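Local atomic coordinates of D-glucosaminate-6-phosphate ammonia lyase (Salmonella typhimurium, PDB entry 7LCE), a protein that belongs to the pyridoxal-phosphate-dependent enzymes of the aminotransferase-like (fold type I) clan and carries its cofactor covalently attached. Residues Glu56-Tyr61 with Gly253-Leu258; Gly63-Tyr68 with Thr224-Trp229; Leu156-Ser161 with Asp173-Val178; Leu186-Ala191 with Ser202-Val207. All blocks are in the same frame, centred on the assembly; numbering follows the deposited sequence.

Interaction 1: Glu56-Tyr61 with Gly253-Leu258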
loop_
_atom_site.group_PDB
_atom_site.type_symbol
_atom_site.label_atom_id
_atom_site.label_comp_id
_atom_site.label_asym_id
_atom_site.label_seq_id
_atom_site.Cartn_x
_atom_site.Cartn_y
_atom_site.Cartn_z
ATOM N N GLU A 56 45.160 -11.469 17.063
ATOM C CA GLU A 56 46.038 -11.066 18.156
ATOM C C GLU A 56 47.305 -10.410 17.624
ATOM O O GLU A 56 47.720 -9.354 18.117
ATOM C CB GLU A 56 46.392 -12.296 19.001
ATOM C CG GLU A 56 47.434 -12.061 20.085
ATOM C CD GLU A 56 47.842 -13.347 20.795
ATOM O OE1 GLU A 56 47.276 -14.415 20.470
ATOM O OE2 GLU A 56 48.739 -13.298 21.663
ATOM N N LEU A 57 47.928 -11.013 16.607
ATOM C CA LEU A 57 49.193 -10.481 16.115
ATOM C C LEU A 57 49.003 -9.131 15.445
ATOM O O LEU A 57 49.794 -8.210 15.668
ATOM C CB LEU A 57 49.852 -11.473 15.158
ATOM C CG LEU A 57 50.235 -12.824 15.764
ATOM C CD1 LEU A 57 50.826 -13.762 14.715
ATOM C CD2 LEU A 57 51.196 -12.604 16.915
ATOM N N VAL A 58 47.942 -8.981 14.650
ATOM C CA VAL A 58 47.685 -7.701 13.996
ATOM C C VAL A 58 47.403 -6.615 15.028
ATOM O O VAL A 58 47.867 -5.475 14.898
ATOM C CB VAL A 58 46.527 -7.842 12.989
ATOM C CG1 VAL A 58 46.068 -6.482 12.503
ATOM C CG2 VAL A 58 46.958 -8.709 11.815
ATOM N N SER A 59 46.656 -6.957 16.078
ATOM C CA SER A 59 46.291 -5.972 17.087
ATOM C C SER A 59 47.496 -5.434 17.846
ATOM O O SER A 59 47.423 -4.322 18.380
ATOM C CB SER A 59 45.285 -6.580 18.060
ATOM O OG SER A 59 44.115 -6.983 17.372
ATOM N N ARG A 60 48.599 -6.185 17.904
ATOM C CA ARG A 60 49.794 -5.681 18.575
ATOM C C ARG A 60 50.340 -4.437 17.886
ATOM O O ARG A 60 50.923 -3.568 18.545
ATOM C CB ARG A 60 50.864 -6.772 18.647
ATOM C CG ARG A 60 50.471 -7.943 19.529
ATOM C CD ARG A 60 51.540 -9.020 19.560
ATOM N NE ARG A 60 51.069 -10.214 20.253
ATOM C CZ ARG A 60 51.762 -11.338 20.377
ATOM N NH1 ARG A 60 52.977 -11.459 19.868
ATOM N NH2 ARG A 60 51.220 -12.366 21.023
ATOM N N TYR A 61 50.157 -4.330 16.570
ATOM C CA TYR A 61 50.655 -3.165 15.849
ATOM C C TYR A 61 49.692 -1.988 15.930
ATOM O O TYR A 61 50.125 -0.834 15.842
ATOM C CB TYR A 61 50.916 -3.522 14.384
ATOM C CG TYR A 61 51.854 -4.690 14.186
ATOM C CD1 TYR A 61 53.232 -4.514 14.207
ATOM C CD2 TYR A 61 51.361 -5.972 13.973
ATOM C CE1 TYR A 61 54.093 -5.582 14.025
ATOM C CE2 TYR A 61 52.215 -7.045 13.790
ATOM C CZ TYR A 61 53.579 -6.844 13.817
ATOM O OH TYR A 61 54.431 -7.909 13.634
ATOM N N GLY A 253 50.767 -13.896 5.254
ATOM C CA GLY A 253 51.544 -12.894 4.543
ATOM C C GLY A 253 51.371 -11.500 5.113
ATOM O O GLY A 253 52.338 -10.743 5.227
ATOM N N LEU A 254 50.140 -11.145 5.491
ATOM C CA LEU A 254 49.902 -9.829 6.077
ATOM C C LEU A 254 50.649 -9.667 7.397
ATOM O O LEU A 254 51.235 -8.610 7.661
ATOM C CB LEU A 254 48.404 -9.608 6.282
ATOM C CG LEU A 254 48.027 -8.367 7.095
ATOM C CD1 LEU A 254 48.472 -7.098 6.385
ATOM C CD2 LEU A 254 46.534 -8.337 7.381
ATOM N N VAL A 255 50.636 -10.701 8.240
ATOM C CA VAL A 255 51.309 -10.611 9.532
ATOM C C VAL A 255 52.812 -10.446 9.340
ATOM O O VAL A 255 53.449 -9.613 9.997
ATOM C CB VAL A 255 50.976 -11.840 10.396
ATOM C CG1 VAL A 255 51.715 -11.769 11.727
ATOM C CG2 VAL A 255 49.475 -11.935 10.612
ATOM N N TYR A 256 53.402 -11.231 8.434
ATOM C CA TYR A 256 54.834 -11.102 8.187
ATOM C C TYR A 256 55.165 -9.807 7.459
ATOM O O TYR A 256 56.275 -9.283 7.602
ATOM C CB TYR A 256 55.355 -12.315 7.415
ATOM C CG TYR A 256 55.727 -13.469 8.319
ATOM C CD1 TYR A 256 54.755 -14.290 8.874
ATOM C CD2 TYR A 256 57.055 -13.722 8.634
ATOM C CE1 TYR A 256 55.099 -15.334 9.714
ATOM C CE2 TYR A 256 57.408 -14.766 9.467
ATOM C CZ TYR A 256 56.429 -15.569 10.004
ATOM O OH TYR A 256 56.783 -16.608 10.835
ATOM N N ALA A 257 54.221 -9.273 6.682
ATOM C CA ALA A 257 54.439 -7.971 6.064
ATOM C C ALA A 257 54.376 -6.851 7.092
ATOM O O ALA A 257 55.080 -5.845 6.955
ATOM C CB ALA A 257 53.418 -7.733 4.955
ATOM N N LEU A 258 53.539 -7.006 8.121
ATOM C CA LEU A 258 53.480 -6.009 9.184
ATOM C C LEU A 258 54.776 -5.972 9.987
ATOM O O LEU A 258 55.255 -4.890 10.347
ATOM C CB LEU A 258 52.290 -6.290 10.098
ATOM C CG LEU A 258 50.924 -5.906 9.531
ATOM C CD1 LEU A 258 49.830 -6.203 10.537
ATOM C CD2 LEU A 258 50.906 -4.439 9.134
#
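Leu258 and Tyr61 meet where helices 47-62 and 248-262 pack side by side in this pyridoxal-phosphate enzyme of fold type I. The short axis segments approach to 10.0 Å and run in nearly the same direction, at 28°, and no hydrogen bond runs directly between 56-61 and 253-258.

One part of the contact is a CH-pi interaction. Leu258 CB lies over a face of the Tyr61 ring, 4.0 Å from its centroid and 18° off the normal, while Leu258 CD1 reaches ring atom CD2. Tyr61 CG is anti to its carbonyl carbon (chi1 -56°), which sets the ring out from the helix toward 253-258. Its hydroxyl is bound by Glu259, one residue beyond Leu258.

The rest is aliphatic. Val58 uses a single methyl, CG2, which is 4.0 Å from Leu258 CD1 and 4.3 Å from Val255 CG2, with the tip of Leu254 at the limit of contact. This methyl branch therefore sits among three side chains of the second helix. Leu57 is also packed by Leu9 of the second subunit, so the helix pair borders the subunit interface. Leu57 crosses Val255 at about a right angle, its CD1 methyl 3.7 Å from Val255 CG1.

Interaction 2: Gly63-Tyr68 with Thr224-Trp229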
loop_
_atom_site.group_PDB
_atom_site.type_symbol
_atom_site.label_atom_id
_atom_site.label_comp_id
_atom_site.label_asym_id
_atom_site.label_seq_id
_atom_site.Cartn_x
_atom_site.Cartn_y
_atom_site.Cartn_z
ATOM N N GLY A 63 47.233 -1.635 18.551
ATOM C CA GLY A 63 46.861 -1.316 19.913
ATOM C C GLY A 63 45.404 -1.533 20.251
ATOM O O GLY A 63 44.979 -1.153 21.349
ATOM N N ALA A 64 44.625 -2.131 19.353
ATOM C CA ALA A 64 43.214 -2.369 19.603
ATOM C C ALA A 64 43.024 -3.672 20.375
ATOM O O ALA A 64 43.968 -4.425 20.622
ATOM C CB ALA A 64 42.433 -2.398 18.291
ATOM N N GLU A 65 41.776 -3.949 20.752
ATOM C CA GLU A 65 41.495 -5.148 21.533
ATOM C C GLU A 65 41.595 -6.404 20.674
ATOM O O GLU A 65 42.189 -7.403 21.095
ATOM C CB GLU A 65 40.117 -5.032 22.182
ATOM C CG GLU A 65 39.963 -3.791 23.049
ATOM C CD GLU A 65 38.567 -3.639 23.618
ATOM O OE1 GLU A 65 37.637 -4.289 23.091
ATOM O OE2 GLU A 65 38.396 -2.858 24.579
ATOM N N ASP A 66 41.024 -6.376 19.471
ATOM C CA ASP A 66 41.054 -7.526 18.578
ATOM C C ASP A 66 41.110 -7.028 17.138
ATOM O O ASP A 66 40.974 -5.832 16.865
ATOM C CB ASP A 66 39.846 -8.444 18.809
ATOM C CG ASP A 66 40.087 -9.869 18.327
ATOM O OD1 ASP A 66 41.171 -10.139 17.765
ATOM O OD2 ASP A 66 39.194 -10.723 18.519
ATOM N N SER A 67 41.317 -7.965 16.215
ATOM C CA SER A 67 41.412 -7.641 14.799
ATOM C C SER A 67 40.899 -8.815 13.978
ATOM O O SER A 67 40.827 -9.950 14.456
ATOM C CB SER A 67 42.851 -7.296 14.389
ATOM O OG SER A 67 43.318 -6.138 15.060
ATOM N N TYR A 68 40.538 -8.525 12.730
ATOM C CA TYR A 68 40.042 -9.537 11.806
ATOM C C TYR A 68 40.585 -9.235 10.420
ATOM O O TYR A 68 40.440 -8.111 9.930
ATOM C CB TYR A 68 38.509 -9.568 11.787
ATOM C CG TYR A 68 37.917 -10.552 10.801
ATOM C CD1 TYR A 68 38.048 -11.922 10.994
ATOM C CD2 TYR A 68 37.217 -10.114 9.687
ATOM C CE1 TYR A 68 37.506 -12.825 10.098
ATOM C CE2 TYR A 68 36.671 -11.010 8.785
ATOM C CZ TYR A 68 36.819 -12.365 8.996
ATOM O OH TYR A 68 36.276 -13.264 8.103
ATOM N N THR A 224 40.289 -3.541 12.648
ATOM C CA THR A 224 40.840 -3.486 13.994
ATOM C C THR A 224 39.975 -2.580 14.862
ATOM O O THR A 224 39.463 -1.560 14.392
ATOM C CB THR A 224 42.301 -2.993 13.969
ATOM O OG1 THR A 224 42.852 -3.029 15.289
ATOM C CG2 THR A 224 42.396 -1.577 13.413
ATOM N N GLY A 225 39.797 -2.965 16.122
ATOM C CA GLY A 225 38.942 -2.183 17.002
ATOM C C GLY A 225 38.582 -2.932 18.269
ATOM O O GLY A 225 39.360 -3.753 18.767
ATOM N N ARG A 226 37.392 -2.632 18.788
ATOM C CA ARG A 226 36.955 -3.231 20.039
ATOM C C ARG A 226 36.544 -4.683 19.827
ATOM O O ARG A 226 36.008 -5.051 18.779
ATOM C CB ARG A 226 35.799 -2.431 20.643
ATOM C CG ARG A 226 36.152 -0.975 20.901
ATOM C CD ARG A 226 35.244 -0.344 21.941
ATOM N NE ARG A 226 35.689 0.999 22.296
ATOM C CZ ARG A 226 36.665 1.259 23.155
ATOM N NH1 ARG A 226 37.328 0.288 23.762
ATOM N NH2 ARG A 226 36.985 2.525 23.410
ATOM N N LYS A 227 36.807 -5.509 20.843
ATOM C CA LYS A 227 36.599 -6.948 20.711
ATOM C C LYS A 227 35.138 -7.304 20.464
ATOM O O LYS A 227 34.854 -8.255 19.727
ATOM C CB LYS A 227 37.113 -7.662 21.961
ATOM C CG LYS A 227 37.319 -9.158 21.783
ATOM C CD LYS A 227 37.926 -9.786 23.029
ATOM C CE LYS A 227 38.288 -11.243 22.794
ATOM N NZ LYS A 227 38.863 -11.872 24.016
ATOM N N THR A 228 34.201 -6.556 21.052
ATOM C CA THR A 228 32.787 -6.883 20.875
ATOM C C THR A 228 32.348 -6.706 19.425
ATOM O O THR A 228 31.535 -7.488 18.919
ATOM C CB THR A 228 31.920 -6.033 21.806
ATOM O OG1 THR A 228 32.155 -4.643 21.552
ATOM C CG2 THR A 228 32.246 -6.336 23.259
ATOM N N TRP A 229 32.876 -5.693 18.737
ATOM C CA TRP A 229 32.502 -5.469 17.345
ATOM C C TRP A 229 33.334 -6.305 16.382
ATOM O O TRP A 229 32.820 -6.744 15.347
ATOM C CB TRP A 229 32.619 -3.984 16.991
ATOM C CG TRP A 229 31.548 -3.150 17.620
ATOM C CD1 TRP A 229 31.705 -2.216 18.602
ATOM C CD2 TRP A 229 30.149 -3.186 17.319
ATOM N NE1 TRP A 229 30.490 -1.662 18.928
ATOM C CE2 TRP A 229 29.518 -2.243 18.155
ATOM C CE3 TRP A 229 29.368 -3.925 16.426
ATOM C CZ2 TRP A 229 28.145 -2.017 18.122
ATOM C CZ3 TRP A 229 28.003 -3.700 16.396
ATOM C CH2 TRP A 229 27.406 -2.754 17.239
#
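A classic beta bulge, in which Glu65 and Asp66 both face Gly225, opens the antiparallel pairing of strands 66-70 and 221-225 at one margin of the mixed sheet. Gly225 O accepts two N-H groups: a straight bond from Asp66 N (3.2 Å, 172°) and a weak one from Glu65 N. The return bond, Gly225 N to Asp66 O, makes Asp66 and Gly225 a hydrogen-bonded pair. Ser67 and Thr224 form the next, non-hydrogen-bonded pair.

The extra residue of the bulge serves the helix that follows strand 221-225. Glu65 is extended beyond CG, and its OE1 takes the N-H of Lys227 through the anti lone pair (2.7 Å, 172°). Arg226 holds the N-cap position just before helix 227-234, so this carboxylate engages the helix start, where its negative charge would suit the dipole.

On the Ser67 and Thr224 face, Ser67 OG and Thr224 OG1 share a hydrogen bond of 3.2 Å in which either could be the donor. Thr224 places OG1 anti to its backbone N (chi1 -176°), and there it also lies against Ala64 CB. Both hydroxyls have partners on helix 47-62, Ser67 with Ser59 and Thr224 with Thr62, which tie these two strands to that helix.

On the other face, Asp66 OD2 forms a salt bridge with Lys234, and Asp66 CB packs 4.0 Å from Lys227 CG. The second oxygen turns back to its own strand: Asp66 OD1 accepts Ser67 N at 2.7 Å, met from above the carboxylate plane.

Interaction 3: Leu156-Ser161 with Asp173-Val178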
loop_
_atom_site.group_PDB
_atom_site.type_symbol
_atom_site.label_atom_id
_atom_site.label_comp_id
_atom_site.label_asym_id
_atom_site.label_seq_id
_atom_site.Cartn_x
_atom_site.Cartn_y
_atom_site.Cartn_z
ATOM N N LEU A 156 28.037 4.955 12.168
ATOM C CA LEU A 156 28.596 6.161 11.574
ATOM C C LEU A 156 29.881 5.797 10.844
ATOM O O LEU A 156 30.646 4.945 11.308
ATOM C CB LEU A 156 28.888 7.227 12.633
ATOM C CG LEU A 156 27.727 8.015 13.242
ATOM C CD1 LEU A 156 26.903 7.152 14.186
ATOM C CD2 LEU A 156 28.248 9.256 13.962
ATOM N N LEU A 157 30.121 6.438 9.702
ATOM C CA LEU A 157 31.277 6.130 8.870
ATOM C C LEU A 157 32.100 7.389 8.641
ATOM O O LEU A 157 31.579 8.398 8.151
ATOM C CB LEU A 157 30.851 5.524 7.533
ATOM C CG LEU A 157 32.019 5.093 6.645
ATOM C CD1 LEU A 157 32.667 3.848 7.203
ATOM C CD2 LEU A 157 31.568 4.861 5.215
ATOM N N TYR A 158 33.380 7.324 8.989
ATOM C CA TYR A 158 34.343 8.377 8.706
ATOM C C TYR A 158 35.375 7.840 7.724
ATOM O O TYR A 158 35.947 6.770 7.948
ATOM C CB TYR A 158 35.026 8.857 9.989
ATOM C CG TYR A 158 35.887 10.088 9.813
ATOM C CD1 TYR A 158 37.194 9.985 9.352
ATOM C CD2 TYR A 158 35.401 11.351 10.124
ATOM C CE1 TYR A 158 37.991 11.107 9.192
ATOM C CE2 TYR A 158 36.191 12.479 9.969
ATOM C CZ TYR A 158 37.485 12.351 9.503
ATOM O OH TYR A 158 38.279 13.466 9.345
ATOM N N VAL A 159 35.608 8.576 6.642
ATOM C CA VAL A 159 36.529 8.159 5.590
ATOM C C VAL A 159 37.726 9.099 5.608
ATOM O O VAL A 159 37.574 10.312 5.421
ATOM C CB VAL A 159 35.852 8.159 4.210
ATOM C CG1 VAL A 159 36.786 7.573 3.162
ATOM C CG2 VAL A 159 34.541 7.391 4.254
ATOM N N LYS A 160 38.915 8.541 5.830
ATOM C CA LYS A 160 40.164 9.294 5.762
ATOM C C LYS A 160 40.827 8.998 4.423
ATOM O O LYS A 160 41.273 7.871 4.179
ATOM C CB LYS A 160 41.093 8.929 6.915
ATOM C CG LYS A 160 42.491 9.514 6.781
ATOM C CD LYS A 160 42.479 11.031 6.853
ATOM C CE LYS A 160 43.884 11.595 6.710
ATOM N NZ LYS A 160 43.901 13.083 6.789
ATOM N N SER A 161 40.899 10.009 3.564
ATOM C CA SER A 161 41.487 9.840 2.243
ATOM C C SER A 161 41.665 11.212 1.616
ATOM O O SER A 161 40.966 12.168 1.963
ATOM C CB SER A 161 40.620 8.950 1.346
ATOM O OG SER A 161 41.313 8.570 0.169
ATOM N N ASP A 173 36.994 13.746 15.881
ATOM C CA ASP A 173 36.496 13.878 17.247
ATOM C C ASP A 173 34.982 14.038 17.264
ATOM O O ASP A 173 34.301 13.486 18.137
ATOM C CB ASP A 173 37.166 15.066 17.941
ATOM C CG ASP A 173 38.663 14.881 18.101
ATOM O OD1 ASP A 173 39.097 13.747 18.397
ATOM O OD2 ASP A 173 39.406 15.871 17.931
ATOM N N ASP A 174 34.437 14.792 16.306
ATOM C CA ASP A 174 32.994 14.998 16.247
ATOM C C ASP A 174 32.253 13.679 16.064
ATOM O O ASP A 174 31.207 13.455 16.685
ATOM C CB ASP A 174 32.654 15.966 15.114
ATOM C CG ASP A 174 33.075 17.391 15.419
ATOM O OD1 ASP A 174 32.819 17.865 16.548
ATOM O OD2 ASP A 174 33.671 18.034 14.527
ATOM N N PHE A 175 32.777 12.793 15.215
ATOM C CA PHE A 175 32.129 11.503 15.008
ATOM C C PHE A 175 32.194 10.631 16.257
ATOM O O PHE A 175 31.207 9.976 16.613
ATOM C CB PHE A 175 32.757 10.790 13.815
ATOM C CG PHE A 175 32.114 11.137 12.507
ATOM C CD1 PHE A 175 32.426 12.319 11.863
ATOM C CD2 PHE A 175 31.180 10.292 11.934
ATOM C CE1 PHE A 175 31.830 12.649 10.667
ATOM C CE2 PHE A 175 30.581 10.615 10.739
ATOM C CZ PHE A 175 30.906 11.796 10.102
ATOM N N VAL A 176 33.345 10.607 16.937
ATOM C CA VAL A 176 33.482 9.790 18.142
ATOM C C VAL A 176 32.473 10.224 19.197
ATOM O O VAL A 176 31.794 9.393 19.813
ATOM C CB VAL A 176 34.921 9.859 18.682
ATOM C CG1 VAL A 176 35.038 9.064 19.970
ATOM C CG2 VAL A 176 35.900 9.337 17.648
ATOM N N GLN A 177 32.354 11.536 19.416
ATOM C CA GLN A 177 31.456 12.035 20.451
ATOM C C GLN A 177 30.004 11.698 20.131
ATOM O O GLN A 177 29.253 11.258 21.009
ATOM C CB GLN A 177 31.635 13.545 20.615
ATOM C CG GLN A 177 33.028 13.960 21.055
ATOM C CD GLN A 177 33.176 15.463 21.180
ATOM O OE1 GLN A 177 32.213 16.171 21.473
ATOM N NE2 GLN A 177 34.386 15.961 20.949
ATOM N N VAL A 178 29.592 11.899 18.877
ATOM C CA VAL A 178 28.214 11.603 18.492
ATOM C C VAL A 178 27.950 10.103 18.540
ATOM O O VAL A 178 26.883 9.663 18.988
ATOM C CB VAL A 178 27.912 12.190 17.102
ATOM C CG1 VAL A 178 26.523 11.777 16.642
ATOM C CG2 VAL A 178 28.036 13.704 17.134
#
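Phe175 is the helix residue on which the contact turns, touched by Leu156, Leu157 and Tyr158 in succession along the strand. Its ring and that of Tyr158 form an offset edge-to-face pair, with centroids 5.4 Å apart and planes at 80°. The edge belongs to Tyr158, whose CD2 comes to 3.6 Å from Phe175 CD1, and Tyr158 CB lies over one face of the Phe175 ring. Tyr158 holds CG anti to its backbone N (chi1 -171°), and from there CD2 makes the contact.

Leu156 meets a different part of the phenyl group. Its CB lies at the ring edge, in plane, 3.9 Å from Phe175 CD2, and its CD2 methyl is 3.7 Å from that same atom. This methyl also touches Val178 CG1 at 4.1 Å, one helical turn on. Between the two strand residues, Leu157 turns its side chain away, but its carbonyl O approaches Phe175 CE2 obliquely at 3.6 Å.

Further out, Leu145 of helix 142-147 packs against Leu156, Phe175 and Val178, adding to the apolar cluster from another helix. Leu109 of strand 105-109 also touches Phe175, and His112 meets the Tyr158 ring edge-to-face. The strand itself is fixed by backbone hydrogen bonds from Leu156 and Tyr158 to Ile187 of strand 186-189. The axis segments of strand and helix pass 9.4 Å apart at 167°, almost antiparallel. That orientation, together with the parallel pairing of strands 153-159 and 186-189, is characteristic of a beta-alpha-beta crossover, here in the cofactor-binding alpha/beta domain of fold type I enzymes.

Interaction 4: Leu186-Ala191 with Ser202-Val207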
loop_
_atom_site.group_PDB
_atom_site.type_symbol
_atom_site.label_atom_id
_atom_site.label_comp_id
_atom_site.label_asym_id
_atom_site.label_seq_id
_atom_site.Cartn_x
_atom_site.Cartn_y
_atom_site.Cartn_z
ATOM N N LEU A 186 31.268 3.372 15.575
ATOM C CA LEU A 186 31.896 4.269 14.615
ATOM C C LEU A 186 32.866 3.478 13.751
ATOM O O LEU A 186 33.755 2.797 14.271
ATOM C CB LEU A 186 32.638 5.406 15.320
ATOM C CG LEU A 186 33.490 6.278 14.394
ATOM C CD1 LEU A 186 32.628 6.917 13.315
ATOM C CD2 LEU A 186 34.246 7.335 15.175
ATOM N N ILE A 187 32.695 3.576 12.437
ATOM C CA ILE A 187 33.513 2.854 11.472
ATOM C C ILE A 187 34.388 3.868 10.752
ATOM O O ILE A 187 33.898 4.907 10.294
ATOM C CB ILE A 187 32.642 2.067 10.479
ATOM C CG1 ILE A 187 31.705 1.125 11.235
ATOM C CG2 ILE A 187 33.504 1.286 9.501
ATOM C CD1 ILE A 187 30.786 0.329 10.341
ATOM N N VAL A 188 35.680 3.569 10.652
ATOM C CA VAL A 188 36.645 4.456 10.018
ATOM C C VAL A 188 37.275 3.725 8.844
ATOM O O VAL A 188 37.801 2.618 9.002
ATOM C CB VAL A 188 37.725 4.929 11.007
ATOM C CG1 VAL A 188 38.823 5.663 10.264
ATOM C CG2 VAL A 188 37.113 5.827 12.064
ATOM N N ASP A 189 37.214 4.345 7.671
ATOM C CA ASP A 189 37.889 3.837 6.486
ATOM C C ASP A 189 39.253 4.511 6.399
ATOM O O ASP A 189 39.351 5.689 6.038
ATOM C CB ASP A 189 37.048 4.099 5.240
ATOM C CG ASP A 189 37.756 3.703 3.955
ATOM O OD1 ASP A 189 38.785 2.995 4.014
ATOM O OD2 ASP A 189 37.267 4.093 2.875
ATOM N N ALA A 190 40.304 3.762 6.725
ATOM C CA ALA A 190 41.668 4.266 6.636
ATOM C C ALA A 190 42.488 3.341 5.747
ATOM O O ALA A 190 43.541 2.842 6.157
ATOM C CB ALA A 190 42.294 4.376 8.026
ATOM N N ALA A 191 42.003 3.115 4.524
ATOM C CA ALA A 191 42.575 2.082 3.666
ATOM C C ALA A 191 44.030 2.380 3.327
ATOM O O ALA A 191 44.897 1.504 3.437
ATOM C CB ALA A 191 41.741 1.946 2.392
ATOM N N SER A 202 41.724 7.157 18.850
ATOM C CA SER A 202 40.754 8.246 18.878
ATOM C C SER A 202 39.386 7.813 19.390
ATOM O O SER A 202 38.524 8.674 19.595
ATOM C CB SER A 202 40.608 8.854 17.483
ATOM O OG SER A 202 39.985 7.941 16.596
ATOM N N GLY A 203 39.164 6.516 19.597
ATOM C CA GLY A 203 37.897 6.015 20.088
ATOM C C GLY A 203 37.024 5.346 19.051
ATOM O O GLY A 203 35.884 4.984 19.368
ATOM N N ALA A 204 37.512 5.180 17.825
ATOM C CA ALA A 204 36.736 4.501 16.798
ATOM C C ALA A 204 36.555 3.031 17.156
ATOM O O ALA A 204 37.444 2.403 17.738
ATOM C CB ALA A 204 37.421 4.633 15.440
ATOM N N ASP A 205 35.385 2.489 16.819
ATOM C CA ASP A 205 35.081 1.107 17.172
ATOM C C ASP A 205 35.687 0.115 16.184
ATOM O O ASP A 205 36.192 -0.934 16.597
ATOM C CB ASP A 205 33.568 0.921 17.274
ATOM C CG ASP A 205 32.963 1.718 18.416
ATOM O OD1 ASP A 205 33.310 1.444 19.587
ATOM O OD2 ASP A 205 32.158 2.633 18.144
ATOM N N MET A 206 35.649 0.419 14.887
ATOM C CA MET A 206 36.224 -0.452 13.866
ATOM C C MET A 206 36.938 0.394 12.823
ATOM O O MET A 206 36.339 1.305 12.244
ATOM C CB MET A 206 35.150 -1.314 13.188
ATOM C CG MET A 206 34.478 -2.325 14.106
ATOM S SD MET A 206 33.114 -3.198 13.308
ATOM C CE MET A 206 31.829 -1.948 13.278
ATOM N N VAL A 207 38.210 0.083 12.577
ATOM C CA VAL A 207 39.036 0.787 11.602
ATOM C C VAL A 207 39.527 -0.211 10.560
ATOM O O VAL A 207 39.931 -1.328 10.903
ATOM C CB VAL A 207 40.221 1.501 12.283
ATOM C CG1 VAL A 207 40.990 2.339 11.280
ATOM C CG2 VAL A 207 39.725 2.363 13.434
#
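Leu186 and Asp205 meet just ahead of the parallel bridges between strands 186-189 and 206-210, which helix 198-201 connects in a beta-alpha-beta unit. Leu186 is gripped on both backbone polar atoms. Its N-H bonds to the anti lone pair of Asp205 OD2 (2.8 Å, 160°), a side chain standing in for a strand carbonyl. Its O accepts Met206 N at 3.1 Å and, more weakly, Asp205 N at 3.0 Å.

Ile187 pairs with Met206. Their side chains lie side by side and point the same way, and the bend of Met206 at chi3 (-75°) places CE 3.7 Å from Ile187 CG1.

Val188 points to the face opposite that of Ile187 and Met206, paired with Val207. Its N-H reaches Met206 O at 2.8 Å, so Met206 bonds to the strand through both N and O. Its CG2, anti to its carbonyl carbon, touches Ala204 CB at 3.6 Å. Ala204 follows Gly203, whose positive phi ends the connecting helix in a Schellman motif.

Asp189 turns away from the second segment, and its OD2 lies near N1, the pyridine nitrogen of the modified lysine LLP at position 213. Asp189 thus borders the cofactor, at the position where fold type I enzymes typically have an aspartate near the pyridine nitrogen. Ala190 makes the last contact, its CB meeting Val207 CG1 at 4.1 Å.

How the interactions relate
Interactions 2, 3 and 4 share one mixed sheet. Interactions 3 and 4, with centres about 8 Å apart, join through neighbouring strands: Ile187 N lies 2.7 Å from Leu156 O, and Asp189 N 2.7 Å from Tyr158 O. Interactions 4 and 2, centres about 10 Å apart, meet along strands 206-210 and 221-225, where Val207 N is 2.8 Å from Thr224 O. Interaction 1 packs against strands 66-70 and 221-225 and touches interaction 2 through Ser59 OG and Ser67 OG, 2.6 Å apart. Interactions 1 and 3 do not touch, their centres about 25 Å apart. Of the four, interaction 4 includes Asp189, beside the cofactor-bearing residue at position 213.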